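Local coordinates for Myo-inositol dehydrogenase (Corynebacterium glutamicum, PDB 3EUW) that oxidises myo-inositol, probably with NAD+ as the hydride acceptor, and is built as a tetramer of the Gfo/Idh/MocA family, at the interface of chains A and B and the interface of chains A and C. Coordinates in Å, arbitrary orientation; residue numbers count along the deposited sequence, not the author numbering. Chains: chain A/B/C, Myo-inositol dehydrogenase.

Contacts 1, 4 and 3 follow one another along the A–B interface: contact 4 lies about 11 Å from contact 1 and about 12 Å from contact 3, centre to centre of their C-alpha atoms, while contacts 1 and 3 are about 22 Å apart. A:Ile214 belongs to contacts 1 and 4, and A:Gln148 to contacts 4 and 3, so strands 212-219 and 146-154 carry the interface from patch to patch. Contact 2 joins chain A to chain C, its centre about 26 Å from that of contact 4. The tetramer thus combines sheet-face packing in one pairing with a short strand bridge in another.

Contact 1: the interface of chains A and B. Residues chain A 195-197, 213-214; chain B 216, 218, 224.
A:Ile214 CD1 and B:Leu224 CD1 meet at 3.3 Å, tighter than an ordinary methyl contact, where the beta-sheet faces of two Gfo/Idh/MocA C-terminal domains pack together. The two side chains run past one another, methyl beside methyl. The B:Leu224 fork also lies against strand 189-197 of chain A: CG is 4.0 Å from A:Ala197 CB, and CD2 is 3.9 Å from A:Thr195 CG2. On another flank B:Thr216 lies alongside A:Ile214, with its methyl CG2 3.9 Å from CB of the isoleucine. A:Thr195 and B:Thr216 approach tip to tip. With its CG2 opposite the backbone N (chi1 -53° for OG1), A:Thr195 turns that methyl to B:Leu224 and to the guanidinium end of B:Arg218. The rim is polar. B:Arg218 leaves its strand and bends at chi3 (-49°), which brings NH1 and NH2 near A:Gly196 O, an oxygen lying off the guanidinium plane. Both hydrogen bonds to it are weak, the one from B:Arg218 NH1 to A:Gly196 O spanning 2.9 Å. Water 1, in the guanidinium plane at its edge, links B:Arg218 NH2 (3.1 Å) with A:Gly196 N, the latter bond nearly straight at 2.8 Å.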
loop_
_atom_site.group_PDB
_atom_site.type_symbol
_atom_site.label_atom_id
_atom_site.label_comp_id
_atom_site.label_asym_id
_atom_site.label_seq_id
_atom_site.Cartn_x
_atom_site.Cartn_y
_atom_site.Cartn_z
ATOM N N THR A 195 28.359 -10.625 -9.669
ATOM C CA THR A 195 29.247 -9.708 -8.974
ATOM C C THR A 195 29.113 -9.937 -7.465
ATOM O O THR A 195 28.007 -9.901 -6.924
ATOM C CB THR A 195 28.861 -8.259 -9.295
ATOM O OG1 THR A 195 28.812 -8.091 -10.714
ATOM C CG2 THR A 195 29.870 -7.292 -8.706
ATOM N N GLY A 196 30.231 -10.171 -6.790
ATOM C CA GLY A 196 30.180 -10.396 -5.354
ATOM C C GLY A 196 30.930 -9.318 -4.607
ATOM O O GLY A 196 31.867 -8.729 -5.138
ATOM N N ALA A 197 30.520 -9.062 -3.371
ATOM C CA ALA A 197 31.163 -8.049 -2.542
ATOM C C ALA A 197 31.178 -8.475 -1.065
ATOM O O ALA A 197 30.581 -9.488 -0.694
ATOM C CB ALA A 197 30.447 -6.706 -2.703
ATOM N N VAL A 213 25.575 -10.323 -3.250
ATOM C CA VAL A 213 25.861 -10.489 -4.671
ATOM C C VAL A 213 24.729 -9.990 -5.578
ATOM O O VAL A 213 23.596 -9.828 -5.141
ATOM C CB VAL A 213 26.111 -11.985 -5.030
ATOM C CG1 VAL A 213 27.244 -12.561 -4.193
ATOM C CG2 VAL A 213 24.835 -12.797 -4.815
ATOM N N ILE A 214 25.059 -9.729 -6.836
ATOM C CA ILE A 214 24.074 -9.333 -7.841
ATOM C C ILE A 214 24.331 -10.260 -9.014
ATOM O O ILE A 214 25.475 -10.435 -9.430
ATOM C CB ILE A 214 24.246 -7.890 -8.370
ATOM C CG1 ILE A 214 23.563 -6.863 -7.462
ATOM C CG2 ILE A 214 23.557 -7.777 -9.743
ATOM C CD1 ILE A 214 23.987 -6.869 -6.057
ATOM N N THR B 216 25.477 -3.109 -13.140
ATOM C CA THR B 216 25.876 -3.315 -11.753
ATOM C C THR B 216 27.230 -2.635 -11.498
ATOM O O THR B 216 28.232 -2.989 -12.106
ATOM C CB THR B 216 25.963 -4.816 -11.406
ATOM O OG1 THR B 216 24.693 -5.441 -11.657
ATOM C CG2 THR B 216 26.321 -5.001 -9.940
ATOM N N ARG B 218 30.322 -1.359 -8.767
ATOM C CA ARG B 218 30.954 -1.653 -7.487
ATOM C C ARG B 218 31.517 -0.344 -6.945
ATOM O O ARG B 218 32.253 0.359 -7.645
ATOM C CB ARG B 218 32.101 -2.657 -7.634
ATOM C CG ARG B 218 32.870 -2.909 -6.326
ATOM C CD ARG B 218 34.026 -3.893 -6.524
ATOM N NE ARG B 218 33.571 -5.078 -7.242
ATOM C CZ ARG B 218 33.443 -6.287 -6.710
ATOM N NH1 ARG B 218 33.747 -6.492 -5.435
ATOM N NH2 ARG B 218 33.001 -7.292 -7.457
ATOM N N LEU B 224 27.118 -2.098 -3.847
ATOM C CA LEU B 224 26.693 -2.605 -5.151
ATOM C C LEU B 224 25.492 -1.786 -5.623
ATOM O O LEU B 224 24.455 -1.771 -4.974
ATOM C CB LEU B 224 26.321 -4.091 -5.086
ATOM C CG LEU B 224 27.488 -5.043 -4.804
ATOM C CD1 LEU B 224 26.967 -6.476 -4.691
ATOM C CD2 LEU B 224 28.532 -4.928 -5.921
HETATM O O HOH W 1 32.815 -10.341 -7.885
#

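Contact 2: the interface of chains A and C. Residues chain A 267, 269-271; chain C 267-268, 270.
A:Ala271 and C:Thr268 form an antiparallel beta bridge between chains A and C. Backbone hydrogen bonding supplies its frame: A:Ala271 N donates to C:Thr268 O at 2.9 Å, and C:Thr268 N returns a bond of 2.9 Å to A:Ala271 O. A side-chain hydroxyl reinforces the pair. C:Ser267 OG lies trans to its own backbone N (chi1 170°), a torsion that carries it across the boundary to donate to A:Ala271 O at 3.0 Å. This carbonyl oxygen therefore takes two donors, the hydroxyl tilted modestly from the carbonyl plane and the amide N-H of C:Thr268 well above it. Within each chain an extended glutamine reaches back to the carbonyl of residue 267. A:Gln270 NE2 donates to A:Ser267 O at 3.2 Å, and C:Gln270 NE2 does the same for C:Ser267 O at 3.1 Å, each nitrogen standing above the plane of the carbonyl it addresses. Apolar contact comes from the stems of these glutamines, which cross at a slant with CG to CG at 4.1 Å. Their amide planes differ by 23°. Anchoring the amides inside their own chains probably stiffens both segments, and the bridge then ties chain A to chain C in the tetramer.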
loop_
_atom_site.group_PDB
_atom_site.type_symbol
_atom_site.label_atom_id
_atom_site.label_comp_id
_atom_site.label_asym_id
_atom_site.label_seq_id
_atom_site.Cartn_x
_atom_site.Cartn_y
_atom_site.Cartn_z
ATOM N N SER A 267 5.292 8.672 11.688
ATOM C CA SER A 267 5.097 8.214 10.317
ATOM C C SER A 267 3.782 7.464 10.174
ATOM O O SER A 267 3.191 7.034 11.163
ATOM C CB SER A 267 6.250 7.300 9.871
ATOM O OG SER A 267 6.207 6.046 10.529
ATOM N N GLU A 269 1.291 4.477 7.794
ATOM C CA GLU A 269 1.393 3.170 7.147
ATOM C C GLU A 269 2.392 2.206 7.782
ATOM O O GLU A 269 2.881 1.305 7.108
ATOM C CB GLU A 269 1.751 3.337 5.666
ATOM C CG GLU A 269 0.561 3.536 4.736
ATOM C CD GLU A 269 -0.184 4.804 5.031
ATOM O OE1 GLU A 269 0.492 5.824 5.262
ATOM O OE2 GLU A 269 -1.432 4.793 5.021
ATOM N N GLN A 270 2.697 2.384 9.062
ATOM C CA GLN A 270 3.652 1.497 9.725
ATOM C C GLN A 270 3.099 0.079 9.823
ATOM O O GLN A 270 2.107 -0.162 10.499
ATOM C CB GLN A 270 3.977 2.012 11.122
ATOM C CG GLN A 270 4.608 3.394 11.141
ATOM C CD GLN A 270 5.110 3.758 12.520
ATOM O OE1 GLN A 270 5.977 3.085 13.065
ATOM N NE2 GLN A 270 4.558 4.819 13.099
ATOM N N ALA A 271 3.741 -0.860 9.138
ATOM C CA ALA A 271 3.299 -2.249 9.156
ATOM C C ALA A 271 4.287 -3.081 9.963
ATOM O O ALA A 271 5.367 -2.595 10.304
ATOM C CB ALA A 271 3.188 -2.778 7.728
ATOM N N SER C 267 9.557 -1.416 12.066
ATOM C CA SER C 267 8.360 -1.370 11.244
ATOM C C SER C 267 8.700 -1.290 9.757
ATOM O O SER C 267 9.786 -0.844 9.389
ATOM C CB SER C 267 7.546 -0.133 11.661
ATOM O OG SER C 267 6.484 0.128 10.769
ATOM N N THR C 268 7.783 -1.731 8.900
ATOM C CA THR C 268 8.031 -1.629 7.464
ATOM C C THR C 268 7.009 -0.710 6.806
ATOM O O THR C 268 5.981 -0.379 7.400
ATOM C CB THR C 268 7.963 -2.994 6.732
ATOM O OG1 THR C 268 6.707 -3.622 7.000
ATOM C CG2 THR C 268 9.110 -3.886 7.154
ATOM N N GLN C 270 6.996 2.378 6.310
ATOM C CA GLN C 270 6.835 3.661 6.997
ATOM C C GLN C 270 6.837 4.837 6.017
ATOM O O GLN C 270 7.822 5.085 5.327
ATOM C CB GLN C 270 7.966 3.860 8.016
ATOM C CG GLN C 270 8.054 2.782 9.091
ATOM C CD GLN C 270 9.159 3.059 10.092
ATOM O OE1 GLN C 270 9.205 4.128 10.694
ATOM N NE2 GLN C 270 10.058 2.091 10.276
#

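Contact 3: the interface of chains A and B. Residues chain A 147-148, 222-223; chain B 199-200, 212, 232.
A polar rim of the face-to-face sheet interface, where A:Glu147 meets B:His232, ties strand 146-154 of chain A to chain B and helps to hold the A–B pair of the tetramer. The carboxylate and imidazole approach head-on and lie nearly coplanar, 12° apart. B:His232 NE2 donates to A:Glu147 OE1 at 2.5 Å, a short and fairly straight hydrogen bond that uses the syn lone pair of the oxygen. An extended chain beyond CG (chi2 173°) lets A:Glu147 reach across and meet the imidazole at its edge. The ring in turn is backed by B:Phe200, whose CD2 lies over the centre of one imidazole face, a second-shell contact likely to fix how the histidine is turned. The other carboxylate oxygen, A:Glu147 OE2, is linked through water 2 at 2.5 Å to the backbone of chain B, the water standing 2.6 Å from B:Val199 O. Nearer the backbone, A:Glu147 CG packs on B:Val199 CG2 at 3.9 Å. The whole side chain of B:Gln212 is doubtful as modelled: OE1 faces A:Glu147 O at 3.0 Å, two acceptors together, and both OE1 and CG press too closely on A:Gln148. Neither that pair nor the weak bond from B:Gln212 NE2 to A:Gly222 O should carry weight. By occupying both carboxylate oxygens, the site gives the mainly sheet-packed interface a directional polar clasp between chains.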
loop_
_atom_site.group_PDB
_atom_site.type_symbol
_atom_site.label_atom_id
_atom_site.label_comp_id
_atom_site.label_asym_id
_atom_site.label_seq_id
_atom_site.Cartn_x
_atom_site.Cartn_y
_atom_site.Cartn_z
ATOM N N GLU A 147 10.008 -10.063 -20.266
ATOM C CA GLU A 147 11.237 -9.411 -20.685
ATOM C C GLU A 147 12.277 -9.278 -19.571
ATOM O O GLU A 147 13.482 -9.377 -19.821
ATOM C CB GLU A 147 10.913 -8.036 -21.274
ATOM C CG GLU A 147 9.976 -8.117 -22.484
ATOM C CD GLU A 147 9.512 -6.754 -22.977
ATOM O OE1 GLU A 147 9.746 -5.742 -22.277
ATOM O OE2 GLU A 147 8.903 -6.695 -24.063
ATOM N N GLN A 148 11.810 -9.062 -18.346
ATOM C CA GLN A 148 12.705 -8.913 -17.207
ATOM C C GLN A 148 12.111 -9.606 -15.993
ATOM O O GLN A 148 10.887 -9.634 -15.820
ATOM C CB GLN A 148 12.908 -7.436 -16.875
ATOM C CG GLN A 148 13.237 -6.577 -18.056
ATOM C CD GLN A 148 13.555 -5.150 -17.663
ATOM O OE1 GLN A 148 12.929 -4.576 -16.766
ATOM N NE2 GLN A 148 14.524 -4.561 -18.347
ATOM N N GLY A 222 16.513 -13.228 -25.105
ATOM C CA GLY A 222 16.822 -11.864 -24.713
ATOM C C GLY A 222 16.258 -11.460 -23.361
ATOM O O GLY A 222 16.372 -10.303 -22.967
ATOM N N GLU A 223 15.637 -12.394 -22.646
ATOM C CA GLU A 223 15.102 -12.070 -21.333
ATOM C C GLU A 223 16.278 -11.789 -20.402
ATOM O O GLU A 223 17.346 -12.400 -20.531
ATOM C CB GLU A 223 14.288 -13.233 -20.757
ATOM C CG GLU A 223 13.179 -13.733 -21.653
ATOM C CD GLU A 223 13.586 -14.958 -22.453
ATOM O OE1 GLU A 223 14.774 -15.060 -22.845
ATOM O OE2 GLU A 223 12.714 -15.813 -22.700
ATOM N N VAL B 199 14.680 -7.189 -26.965
ATOM C CA VAL B 199 13.479 -8.005 -26.844
ATOM C C VAL B 199 12.175 -7.507 -27.437
ATOM O O VAL B 199 11.187 -8.242 -27.421
ATOM C CB VAL B 199 13.186 -8.325 -25.366
ATOM C CG1 VAL B 199 14.272 -9.201 -24.814
ATOM C CG2 VAL B 199 13.080 -7.023 -24.552
ATOM N N PHE B 200 12.131 -6.280 -27.938
ATOM C CA PHE B 200 10.871 -5.810 -28.501
ATOM C C PHE B 200 10.969 -4.828 -29.657
ATOM O O PHE B 200 10.179 -4.900 -30.596
ATOM C CB PHE B 200 9.987 -5.205 -27.391
ATOM C CG PHE B 200 10.296 -3.761 -27.064
ATOM C CD1 PHE B 200 9.848 -2.729 -27.900
ATOM C CD2 PHE B 200 11.017 -3.431 -25.926
ATOM C CE1 PHE B 200 10.115 -1.400 -27.604
ATOM C CE2 PHE B 200 11.288 -2.097 -25.615
ATOM C CZ PHE B 200 10.838 -1.079 -26.456
ATOM N N GLN B 212 16.957 -2.795 -23.690
ATOM C CA GLN B 212 16.856 -3.308 -22.324
ATOM C C GLN B 212 18.256 -3.568 -21.732
ATOM O O GLN B 212 19.059 -4.269 -22.383
ATOM C CB GLN B 212 16.085 -4.602 -22.382
ATOM C CG GLN B 212 15.584 -5.111 -21.106
ATOM C CD GLN B 212 14.877 -6.437 -21.291
ATOM O OE1 GLN B 212 13.749 -6.582 -20.870
ATOM N NE2 GLN B 212 15.539 -7.405 -21.906
ATOM N N HIS B 232 10.478 0.694 -22.804
ATOM C CA HIS B 232 9.011 0.786 -22.843
ATOM C C HIS B 232 8.428 0.405 -21.494
ATOM O O HIS B 232 9.086 -0.247 -20.694
ATOM C CB HIS B 232 8.378 -0.063 -23.970
ATOM C CG HIS B 232 8.488 -1.543 -23.773
ATOM N ND1 HIS B 232 7.851 -2.447 -24.597
ATOM C CD2 HIS B 232 9.158 -2.279 -22.854
ATOM C CE1 HIS B 232 8.119 -3.675 -24.191
ATOM N NE2 HIS B 232 8.910 -3.602 -23.137
HETATM O O HOH W 2 8.932 -8.269 -26.064
#

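Contact 4: the interface of chains A and B. Residues chain A 148, 150, 214, 216, 226, 228; chain B 154, 214, 226, 228.
A:Asn226 crosses the middle of the A–B interface towards B:Ile214 and B:Asn226, sheet face against sheet face; the two copies of Asn226 face each other near the two-fold axis that pairs these chains. Its CB touches B:Ile214 CD1 at 3.7 Å. The next atom, CG, stands opposite the backbone N (chi1 -174°), sending the amide towards its counterpart in chain B. At the tip, as modelled, OD1 accepts a hydrogen bond from A:Thr216 OG1 at 3.1 Å. B:Ile214 CG2 also lies against OD1. The other tip atom, ND2, faces B:Asn226 ND2 at 2.7 Å, with the amide planes only 6° apart. Two donors cannot bond as placed, and turning one amide over would pair a donor with an acceptor; the structure alone does not show which, so the amide assignment of one asparagine is doubtful. Around the amides A:Thr216 and B:Ile214 lie side by side, the two-fold counterpart of the pair in contact 1. Towards contact 3, B:Val228 CG1 covers the amide of A:Gln148, 3.9 Å from CD. The same glutamine is gripped by B:Arg154, whose outstretched chain presents its side edge so that two nitrogens converge on one oxygen. The guanidinium is turned 56° from the amide plane. B:Arg154 NE donates to A:Gln148 OE1 at 3.0 Å, tilted from the carbonyl plane. B:Arg154 NH2 reaches A:Gln148 OE1 at 2.9 Å, almost in line with the C=O bond.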
loop_
_atom_site.group_PDB
_atom_site.type_symbol
_atom_site.label_atom_id
_atom_site.label_comp_id
_atom_site.label_asym_id
_atom_site.label_seq_id
_atom_site.Cartn_x
_atom_site.Cartn_y
_atom_site.Cartn_z
ATOM N N GLN A 148 11.810 -9.062 -18.346
ATOM C CA GLN A 148 12.705 -8.913 -17.207
ATOM C C GLN A 148 12.111 -9.606 -15.993
ATOM O O GLN A 148 10.887 -9.634 -15.820
ATOM C CB GLN A 148 12.908 -7.436 -16.875
ATOM C CG GLN A 148 13.237 -6.577 -18.056
ATOM C CD GLN A 148 13.555 -5.150 -17.663
ATOM O OE1 GLN A 148 12.929 -4.576 -16.766
ATOM N NE2 GLN A 148 14.524 -4.561 -18.347
ATOM N N VAL A 150 13.012 -9.604 -11.879
ATOM C CA VAL A 150 13.844 -9.045 -10.827
ATOM C C VAL A 150 13.536 -9.717 -9.509
ATOM O O VAL A 150 12.404 -9.696 -9.037
ATOM C CB VAL A 150 13.620 -7.538 -10.703
ATOM C CG1 VAL A 150 14.552 -6.961 -9.651
ATOM C CG2 VAL A 150 13.851 -6.871 -12.057
ATOM N N ILE A 214 25.059 -9.729 -6.836
ATOM C CA ILE A 214 24.074 -9.333 -7.841
ATOM C C ILE A 214 24.331 -10.260 -9.014
ATOM O O ILE A 214 25.475 -10.435 -9.430
ATOM C CB ILE A 214 24.246 -7.890 -8.370
ATOM C CG1 ILE A 214 23.563 -6.863 -7.462
ATOM C CG2 ILE A 214 23.557 -7.777 -9.743
ATOM C CD1 ILE A 214 23.987 -6.869 -6.057
ATOM N N THR A 216 23.014 -11.405 -13.060
ATOM C CA THR A 216 22.225 -11.074 -14.236
ATOM C C THR A 216 22.354 -12.224 -15.248
ATOM O O THR A 216 23.443 -12.512 -15.738
ATOM C CB THR A 216 22.681 -9.743 -14.874
ATOM O OG1 THR A 216 22.509 -8.679 -13.933
ATOM C CG2 THR A 216 21.851 -9.426 -16.084
ATOM N N ASN A 226 17.451 -10.628 -13.234
ATOM C CA ASN A 226 18.348 -9.923 -12.321
ATOM C C ASN A 226 18.064 -10.315 -10.868
ATOM O O ASN A 226 16.971 -10.100 -10.344
ATOM C CB ASN A 226 18.178 -8.417 -12.544
ATOM C CG ASN A 226 19.159 -7.587 -11.749
ATOM O OD1 ASN A 226 20.371 -7.738 -11.870
ATOM N ND2 ASN A 226 18.630 -6.698 -10.930
ATOM N N VAL A 228 19.192 -10.117 -6.799
ATOM C CA VAL A 228 19.880 -9.370 -5.751
ATOM C C VAL A 228 19.815 -10.136 -4.417
ATOM O O VAL A 228 18.732 -10.468 -3.924
ATOM C CB VAL A 228 19.261 -7.956 -5.557
ATOM C CG1 VAL A 228 20.002 -7.210 -4.441
ATOM C CG2 VAL A 228 19.334 -7.151 -6.874
ATOM N N ARG B 154 12.110 2.782 -16.353
ATOM C CA ARG B 154 11.531 2.308 -17.596
ATOM C C ARG B 154 10.816 3.459 -18.300
ATOM O O ARG B 154 9.863 4.032 -17.762
ATOM C CB ARG B 154 10.564 1.148 -17.327
ATOM C CG ARG B 154 11.264 -0.054 -16.688
ATOM C CD ARG B 154 10.350 -1.251 -16.538
ATOM N NE ARG B 154 11.042 -2.413 -15.977
ATOM C CZ ARG B 154 10.661 -3.039 -14.868
ATOM N NH1 ARG B 154 9.600 -2.616 -14.201
ATOM N NH2 ARG B 154 11.328 -4.098 -14.440
ATOM N N ILE B 214 20.876 -4.025 -17.936
ATOM C CA ILE B 214 21.027 -4.212 -16.498
ATOM C C ILE B 214 22.475 -3.819 -16.223
ATOM O O ILE B 214 23.405 -4.343 -16.846
ATOM C CB ILE B 214 20.894 -5.689 -16.020
ATOM C CG1 ILE B 214 19.536 -6.302 -16.381
ATOM C CG2 ILE B 214 21.149 -5.725 -14.511
ATOM C CD1 ILE B 214 18.418 -6.053 -15.382
ATOM N N ASN B 226 22.738 -1.352 -8.511
ATOM C CA ASN B 226 22.127 -2.141 -9.569
ATOM C C ASN B 226 21.065 -1.333 -10.314
ATOM O O ASN B 226 20.072 -0.903 -9.730
ATOM C CB ASN B 226 21.517 -3.403 -8.955
ATOM C CG ASN B 226 20.949 -4.328 -9.986
ATOM O OD1 ASN B 226 21.679 -4.965 -10.740
ATOM N ND2 ASN B 226 19.632 -4.398 -10.040
ATOM N N VAL B 228 18.344 -1.125 -13.529
ATOM C CA VAL B 228 17.542 -1.855 -14.496
ATOM C C VAL B 228 16.851 -0.836 -15.412
ATOM O O VAL B 228 16.202 0.089 -14.934
ATOM C CB VAL B 228 16.480 -2.721 -13.789
ATOM C CG1 VAL B 228 15.560 -3.400 -14.819
ATOM C CG2 VAL B 228 17.181 -3.771 -12.936
#